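Local structure of protein argonaute (Marinitoga piezophila, 5I4A) at residues A[315-320]-A[408-413]; A[323-328]-A[413-418]. The protein uses short 5'-OH RNA guides to bind complementary target DNA or RNA and cleaves the target as a divalent-metal-dependent endonuclease. One frame throughout, in Å; residues are numbered along the deposited sequence.

In the fold
Both interactions lie in the Mid domain and join the consecutive helices 312-320 and 325-333 to residues 408-418. Interaction 1 is partly buried, the turn residue I410 meeting the exposed E317 and the buried L318. Interaction 2 buries more surface, 210 against 143 Å², with F326 and I415 buried on its two sides. The centres of interactions 1 and 2 lie about 8 Å apart. L318 also touches V325 and I415, so the apolar patches merge, and Y327 OH is hydrogen-bonded to F319 O between helices 312-320 and 325-333. The two contacts are essentially apolar; a carboxylate edges interaction 1, whereas a lysine chain flanks interaction 2. F413, part of both segments, turns its ring edge to A2 of the guide RNA, chain B.

Interaction 1. Residues A[315-320]-A[408-413]; sequences LKELFH and EDIKPF. With nucleotides of chain B.
I410 points its branched side chain at helix 312-320, meeting the tip of L318 and the carboxylate end of E317. With CG1 anti to the carbonyl carbon (chi1 -46°), its two methyl branches divide the work. I410 CG2 meets L318 CD2 tip to tip at 3.9 Å, while I410 CD1 reaches L318 CG at 4.1 Å. I410 CD1 also lies 3.4 Å from E317 OE1, the glutamate chain crossing it at a slant. E317 OE2 forms a salt bridge with K313, which holds the carboxylate on its own helix. I410 sits in the short turn between helices 404-409 and 412-424: its positive phi (57°) marks where the chain leaves the first helix, and K411 then stands at the N-cap of the next. L318 and I410 both also touch I415 of helix 412-424, so the turn, this helix and helix 312-320 share one apolar patch. At the start of the second helix, F413 presents its ring edge to A2 of the guide RNA, chain B, with CE2 3.6 Å from the base N1. Between the protein segments the attraction is dispersive; the one polar group at the seam lies against a methyl and has its ionic partner in K313.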
loop_
_atom_site.group_PDB
_atom_site.type_symbol
_atom_site.label_atom_id
_atom_site.label_comp_id
_atom_site.label_asym_id
_atom_site.label_seq_id
_atom_site.Cartn_x
_atom_site.Cartn_y
_atom_site.Cartn_z
ATOM N N LEU A 315 -20.797 6.243 -30.021
ATOM C CA LEU A 315 -21.758 7.057 -29.279
ATOM C C LEU A 315 -23.189 6.722 -29.679
ATOM O O LEU A 315 -24.075 6.618 -28.822
ATOM C CB LEU A 315 -21.478 8.539 -29.509
ATOM C CG LEU A 315 -20.248 9.150 -28.839
ATOM C CD1 LEU A 315 -20.117 10.611 -29.238
ATOM C CD2 LEU A 315 -20.330 9.010 -27.330
ATOM N N LYS A 316 -23.436 6.556 -30.981
ATOM C CA LYS A 316 -24.768 6.171 -31.436
ATOM C C LYS A 316 -25.138 4.782 -30.933
ATOM O O LYS A 316 -26.240 4.575 -30.414
ATOM C CB LYS A 316 -24.840 6.218 -32.962
ATOM C CG LYS A 316 -24.792 7.610 -33.554
ATOM C CD LYS A 316 -25.097 7.559 -35.040
ATOM C CE LYS A 316 -25.384 8.940 -35.599
ATOM N NZ LYS A 316 -26.117 8.842 -36.888
ATOM N N GLU A 317 -24.226 3.816 -31.084
ATOM C CA GLU A 317 -24.503 2.455 -30.632
ATOM C C GLU A 317 -24.790 2.416 -29.135
ATOM O O GLU A 317 -25.616 1.622 -28.676
ATOM C CB GLU A 317 -23.323 1.537 -30.960
ATOM C CG GLU A 317 -23.127 1.278 -32.443
ATOM C CD GLU A 317 -21.887 0.451 -32.728
ATOM O OE1 GLU A 317 -21.041 0.321 -31.821
ATOM O OE2 GLU A 317 -21.761 -0.070 -33.858
ATOM N N LEU A 318 -24.119 3.266 -28.356
ATOM C CA LEU A 318 -24.280 3.220 -26.910
ATOM C C LEU A 318 -25.498 4.007 -26.442
ATOM O O LEU A 318 -26.228 3.551 -25.553
ATOM C CB LEU A 318 -23.015 3.748 -26.228
ATOM C CG LEU A 318 -21.862 2.747 -26.098
ATOM C CD1 LEU A 318 -20.610 3.442 -25.605
ATOM C CD2 LEU A 318 -22.258 1.622 -25.155
ATOM N N PHE A 319 -25.737 5.186 -27.018
ATOM C CA PHE A 319 -26.696 6.118 -26.447
ATOM C C PHE A 319 -27.871 6.468 -27.350
ATOM O O PHE A 319 -28.870 6.996 -26.845
ATOM C CB PHE A 319 -25.975 7.408 -26.029
ATOM C CG PHE A 319 -24.791 7.166 -25.141
ATOM C CD1 PHE A 319 -24.965 6.730 -23.840
ATOM C CD2 PHE A 319 -23.504 7.354 -25.612
ATOM C CE1 PHE A 319 -23.874 6.500 -23.015
ATOM C CE2 PHE A 319 -22.410 7.125 -24.796
ATOM C CZ PHE A 319 -22.596 6.697 -23.495
ATOM N N HIS A 320 -27.797 6.191 -28.653
ATOM C CA HIS A 320 -28.959 6.371 -29.515
ATOM C C HIS A 320 -29.839 5.134 -29.576
ATOM O O HIS A 320 -31.032 5.252 -29.876
ATOM C CB HIS A 320 -28.524 6.763 -30.929
ATOM C CG HIS A 320 -28.206 8.218 -31.081
ATOM N ND1 HIS A 320 -28.171 8.850 -32.306
ATOM C CD2 HIS A 320 -27.913 9.165 -30.160
ATOM C CE1 HIS A 320 -27.868 10.124 -32.132
ATOM N NE2 HIS A 320 -27.707 10.341 -30.839
ATOM N N GLU A 408 -14.398 3.492 -28.034
ATOM C CA GLU A 408 -14.341 3.086 -29.434
ATOM C C GLU A 408 -14.618 1.594 -29.598
ATOM O O GLU A 408 -15.293 1.185 -30.549
ATOM C CB GLU A 408 -12.982 3.447 -30.031
ATOM C CG GLU A 408 -12.849 4.899 -30.467
ATOM C CD GLU A 408 -11.423 5.254 -30.843
ATOM O OE1 GLU A 408 -10.504 4.498 -30.467
ATOM O OE2 GLU A 408 -11.221 6.286 -31.519
ATOM N N ASP A 409 -14.112 0.763 -28.682
ATOM C CA ASP A 409 -14.199 -0.685 -28.844
ATOM C C ASP A 409 -15.366 -1.319 -28.102
ATOM O O ASP A 409 -15.796 -2.413 -28.485
ATOM C CB ASP A 409 -12.887 -1.347 -28.402
ATOM C CG ASP A 409 -11.818 -1.306 -29.482
ATOM O OD1 ASP A 409 -11.056 -0.316 -29.533
ATOM O OD2 ASP A 409 -11.742 -2.260 -30.285
ATOM N N ILE A 410 -15.879 -0.669 -27.058
ATOM C CA ILE A 410 -17.119 -1.066 -26.395
ATOM C C ILE A 410 -17.041 -2.508 -25.904
ATOM O O ILE A 410 -17.713 -3.398 -26.440
ATOM C CB ILE A 410 -18.330 -0.865 -27.329
ATOM C CG1 ILE A 410 -18.267 0.503 -28.005
ATOM C CG2 ILE A 410 -19.645 -0.974 -26.566
ATOM C CD1 ILE A 410 -19.494 0.826 -28.838
ATOM N N LYS A 411 -16.220 -2.753 -24.888
ATOM C CA LYS A 411 -16.253 -4.038 -24.200
ATOM C C LYS A 411 -17.335 -3.986 -23.129
ATOM O O LYS A 411 -17.291 -3.106 -22.262
ATOM C CB LYS A 411 -14.899 -4.363 -23.585
ATOM C CG LYS A 411 -13.764 -4.398 -24.596
ATOM C CD LYS A 411 -12.442 -4.768 -23.950
ATOM C CE LYS A 411 -11.311 -4.731 -24.965
ATOM N NZ LYS A 411 -9.993 -5.030 -24.344
ATOM N N PRO A 412 -18.326 -4.882 -23.164
ATOM C CA PRO A 412 -19.482 -4.741 -22.259
ATOM C C PRO A 412 -19.125 -4.636 -20.783
ATOM O O PRO A 412 -19.730 -3.820 -20.079
ATOM C CB PRO A 412 -20.315 -5.999 -22.556
ATOM C CG PRO A 412 -19.438 -6.888 -23.406
ATOM C CD PRO A 412 -18.510 -5.977 -24.127
ATOM N N PHE A 413 -18.163 -5.424 -20.291
ATOM C CA PHE A 413 -17.842 -5.359 -18.869
ATOM C C PHE A 413 -17.298 -3.990 -18.481
ATOM O O PHE A 413 -17.457 -3.560 -17.333
ATOM C CB PHE A 413 -16.855 -6.468 -18.486
ATOM C CG PHE A 413 -15.441 -6.232 -18.953
ATOM C CD1 PHE A 413 -15.052 -6.586 -20.234
ATOM C CD2 PHE A 413 -14.495 -5.683 -18.099
ATOM C CE1 PHE A 413 -13.753 -6.380 -20.663
ATOM C CE2 PHE A 413 -13.194 -5.475 -18.522
ATOM C CZ PHE A 413 -12.823 -5.825 -19.807
ATOM P P A B 2 -10.753 4.714 -18.175
ATOM O OP1 A B 2 -9.553 3.851 -18.081
ATOM O OP2 A B 2 -11.440 4.884 -19.479
ATOM O "O5'" A B 2 -11.806 4.147 -17.123
ATOM C "C5'" A B 2 -13.041 4.805 -16.879
ATOM C "C4'" A B 2 -13.952 3.932 -16.059
ATOM O "O4'" A B 2 -14.382 2.804 -16.868
ATOM C "C3'" A B 2 -13.308 3.294 -14.838
ATOM O "O3'" A B 2 -13.283 4.148 -13.709
ATOM C "C2'" A B 2 -14.132 2.029 -14.646
ATOM O "O2'" A B 2 -15.380 2.323 -14.036
ATOM C "C1'" A B 2 -14.385 1.625 -16.095
ATOM N N9 A B 2 -13.314 0.751 -16.609
ATOM C C8 A B 2 -12.314 1.082 -17.488
ATOM N N7 A B 2 -11.498 0.093 -17.766
ATOM C C5 A B 2 -11.999 -0.962 -17.010
ATOM C C6 A B 2 -11.585 -2.296 -16.855
ATOM N N6 A B 2 -10.526 -2.822 -17.480
ATOM N N1 A B 2 -12.303 -3.082 -16.022
ATOM C C2 A B 2 -13.363 -2.559 -15.397
ATOM N N3 A B 2 -13.844 -1.318 -15.465
ATOM C C4 A B 2 -13.112 -0.567 -16.296
#

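Interaction 2. Residues A[323-328]-A[413-418]. With nucleotides of chain B.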
loop_
_atom_site.group_PDB
_atom_site.type_symbol
_atom_site.label_atom_id
_atom_site.label_comp_id
_atom_site.label_asym_id
_atom_site.label_seq_id
_atom_site.Cartn_x
_atom_site.Cartn_y
_atom_site.Cartn_z
ATOM N N HIS A 323 -31.716 0.555 -26.041
ATOM C CA HIS A 323 -31.581 -0.791 -25.496
ATOM C C HIS A 323 -30.147 -1.298 -25.602
ATOM O O HIS A 323 -29.918 -2.512 -25.574
ATOM C CB HIS A 323 -32.548 -1.751 -26.193
ATOM C CG HIS A 323 -33.985 -1.366 -26.039
ATOM N ND1 HIS A 323 -34.654 -1.464 -24.838
ATOM C CD2 HIS A 323 -34.878 -0.872 -26.929
ATOM C CE1 HIS A 323 -35.900 -1.053 -24.998
ATOM N NE2 HIS A 323 -36.060 -0.687 -26.256
ATOM N N SER A 324 -29.178 -0.389 -25.717
ATOM C CA SER A 324 -27.769 -0.750 -25.750
ATOM C C SER A 324 -27.328 -1.356 -24.424
ATOM O O SER A 324 -28.099 -1.401 -23.463
ATOM C CB SER A 324 -26.910 0.473 -26.062
ATOM O OG SER A 324 -26.880 1.367 -24.960
ATOM N N VAL A 325 -26.080 -1.821 -24.368
ATOM C CA VAL A 325 -25.533 -2.362 -23.127
ATOM C C VAL A 325 -25.515 -1.296 -22.037
ATOM O O VAL A 325 -25.682 -1.607 -20.850
ATOM C CB VAL A 325 -24.131 -2.953 -23.383
ATOM C CG1 VAL A 325 -23.221 -1.914 -24.023
ATOM C CG2 VAL A 325 -23.521 -3.502 -22.103
ATOM N N PHE A 326 -25.333 -0.026 -22.412
ATOM C CA PHE A 326 -25.354 1.050 -21.424
ATOM C C PHE A 326 -26.722 1.161 -20.761
ATOM O O PHE A 326 -26.822 1.289 -19.533
ATOM C CB PHE A 326 -24.963 2.377 -22.083
ATOM C CG PHE A 326 -24.929 3.542 -21.131
ATOM C CD1 PHE A 326 -23.766 3.866 -20.454
ATOM C CD2 PHE A 326 -26.060 4.314 -20.917
ATOM C CE1 PHE A 326 -23.735 4.935 -19.575
ATOM C CE2 PHE A 326 -26.034 5.381 -20.038
ATOM C CZ PHE A 326 -24.870 5.693 -19.369
ATOM N N TYR A 327 -27.793 1.126 -21.561
ATOM C CA TYR A 327 -29.137 1.250 -21.003
ATOM C C TYR A 327 -29.565 -0.016 -20.273
ATOM O O TYR A 327 -30.300 0.060 -19.285
ATOM C CB TYR A 327 -30.144 1.582 -22.103
ATOM C CG TYR A 327 -30.021 2.986 -22.648
ATOM C CD1 TYR A 327 -30.645 4.053 -22.014
ATOM C CD2 TYR A 327 -29.287 3.243 -23.799
ATOM C CE1 TYR A 327 -30.536 5.339 -22.511
ATOM C CE2 TYR A 327 -29.174 4.525 -24.301
ATOM C CZ TYR A 327 -29.801 5.570 -23.652
ATOM O OH TYR A 327 -29.695 6.849 -24.149
ATOM N N ARG A 328 -29.134 -1.184 -20.748
ATOM C CA ARG A 328 -29.453 -2.419 -20.038
ATOM C C ARG A 328 -28.732 -2.478 -18.698
ATOM O O ARG A 328 -29.295 -2.956 -17.707
ATOM C CB ARG A 328 -29.102 -3.634 -20.898
ATOM C CG ARG A 328 -29.885 -3.713 -22.203
ATOM C CD ARG A 328 -29.869 -5.116 -22.795
ATOM N NE ARG A 328 -28.517 -5.631 -22.982
ATOM C CZ ARG A 328 -27.753 -5.355 -24.033
ATOM N NH1 ARG A 328 -28.205 -4.559 -24.992
ATOM N NH2 ARG A 328 -26.536 -5.871 -24.122
ATOM N N PHE A 413 -18.163 -5.424 -20.291
ATOM C CA PHE A 413 -17.842 -5.359 -18.869
ATOM C C PHE A 413 -17.298 -3.990 -18.481
ATOM O O PHE A 413 -17.457 -3.560 -17.333
ATOM C CB PHE A 413 -16.855 -6.468 -18.486
ATOM C CG PHE A 413 -15.441 -6.232 -18.953
ATOM C CD1 PHE A 413 -15.052 -6.586 -20.234
ATOM C CD2 PHE A 413 -14.495 -5.683 -18.099
ATOM C CE1 PHE A 413 -13.753 -6.380 -20.663
ATOM C CE2 PHE A 413 -13.194 -5.475 -18.522
ATOM C CZ PHE A 413 -12.823 -5.825 -19.807
ATOM N N ILE A 414 -16.680 -3.281 -19.427
ATOM C CA ILE A 414 -16.189 -1.937 -19.145
ATOM C C ILE A 414 -17.351 -0.953 -19.042
ATOM O O ILE A 414 -17.419 -0.146 -18.106
ATOM C CB ILE A 414 -15.169 -1.505 -20.211
ATOM C CG1 ILE A 414 -13.897 -2.348 -20.096
ATOM C CG2 ILE A 414 -14.848 -0.023 -20.083
ATOM C CD1 ILE A 414 -12.849 -2.029 -21.133
ATOM N N ILE A 415 -18.285 -1.005 -19.995
ATOM C CA ILE A 415 -19.446 -0.119 -19.933
ATOM C C ILE A 415 -20.294 -0.440 -18.709
ATOM O O ILE A 415 -20.797 0.467 -18.033
ATOM C CB ILE A 415 -20.274 -0.202 -21.231
ATOM C CG1 ILE A 415 -19.519 0.437 -22.394
ATOM C CG2 ILE A 415 -21.615 0.499 -21.066
ATOM C CD1 ILE A 415 -18.711 -0.526 -23.201
ATOM N N LYS A 416 -20.466 -1.731 -18.405
ATOM C CA LYS A 416 -21.172 -2.126 -17.189
ATOM C C LYS A 416 -20.500 -1.537 -15.955
ATOM O O LYS A 416 -21.165 -0.971 -15.079
ATOM C CB LYS A 416 -21.234 -3.654 -17.090
ATOM C CG LYS A 416 -22.135 -4.316 -18.122
ATOM C CD LYS A 416 -21.998 -5.837 -18.113
ATOM C CE LYS A 416 -22.696 -6.466 -16.915
ATOM N NZ LYS A 416 -22.826 -7.947 -17.056
ATOM N N SER A 417 -19.173 -1.660 -15.878
ATOM C CA SER A 417 -18.423 -1.113 -14.751
ATOM C C SER A 417 -18.577 0.399 -14.659
ATOM O O SER A 417 -18.729 0.954 -13.564
ATOM C CB SER A 417 -16.951 -1.480 -14.898
ATOM O OG SER A 417 -16.767 -2.877 -14.761
ATOM N N TYR A 418 -18.517 1.075 -15.804
ATOM C CA TYR A 418 -18.679 2.524 -15.857
ATOM C C TYR A 418 -20.020 2.948 -15.265
ATOM O O TYR A 418 -20.091 3.894 -14.470
ATOM C CB TYR A 418 -18.535 2.974 -17.311
ATOM C CG TYR A 418 -18.396 4.456 -17.564
ATOM C CD1 TYR A 418 -17.581 5.255 -16.769
ATOM C CD2 TYR A 418 -19.047 5.048 -18.636
ATOM C CE1 TYR A 418 -17.447 6.613 -17.024
ATOM C CE2 TYR A 418 -18.915 6.394 -18.900
ATOM C CZ TYR A 418 -18.117 7.175 -18.093
ATOM O OH TYR A 418 -17.993 8.517 -18.358
ATOM P P A B 2 -10.753 4.714 -18.175
ATOM O OP1 A B 2 -9.553 3.851 -18.081
ATOM O OP2 A B 2 -11.440 4.884 -19.479
ATOM O "O5'" A B 2 -11.806 4.147 -17.123
ATOM C "C5'" A B 2 -13.041 4.805 -16.879
ATOM C "C4'" A B 2 -13.952 3.932 -16.059
ATOM O "O4'" A B 2 -14.382 2.804 -16.868
ATOM C "C3'" A B 2 -13.308 3.294 -14.838
ATOM O "O3'" A B 2 -13.283 4.148 -13.709
ATOM C "C2'" A B 2 -14.132 2.029 -14.646
ATOM O "O2'" A B 2 -15.380 2.323 -14.036
ATOM C "C1'" A B 2 -14.385 1.625 -16.095
ATOM N N9 A B 2 -13.314 0.751 -16.609
ATOM C C8 A B 2 -12.314 1.082 -17.488
ATOM N N7 A B 2 -11.498 0.093 -17.766
ATOM C C5 A B 2 -11.999 -0.962 -17.010
ATOM C C6 A B 2 -11.585 -2.296 -16.855
ATOM N N6 A B 2 -10.526 -2.822 -17.480
ATOM N N1 A B 2 -12.303 -3.082 -16.022
ATOM C C2 A B 2 -13.363 -2.559 -15.397
ATOM N N3 A B 2 -13.844 -1.318 -15.465
ATOM C C4 A B 2 -13.112 -0.567 -16.296
#
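I415 presses a methyl almost onto the main chain of the opposing helix: its CG2 lies 3.8 Å from F326 CA, and the CA atoms of the two residues are 6.2 Å apart. I415 CG2 also touches F326 CB at 4.0 Å and sits at the edge of the phenyl ring, near its plane, a place it reaches by standing anti to its own backbone N. V325 completes the apolar patch from beside F326, with CG1 4.1 Å from I415 CG2 and the side chains crossing nearly at right angles. V325 CG2 rests on the aliphatic part of K416, whose ammonium end makes a cation-pi contact with F285. Helix 325-333 belongs to the crossover between parallel strands 295-302 and 337-340 of the Rossmann-like Mid domain; S324 stands at its N-cap, OG taking a weak bond from F326 N, and F326 reaches V338 and F340. The far side of helix 412-424 meets A2 of the guide RNA, chain B. There I414 packs on the adenine, CG2 to C8 3.8 Å, and S417 CB comes 3.2 Å from N3. S417 OG donates a hydrogen bond to F413 O at 2.7 Å, from the opposite face of that carbonyl plane to S417 N.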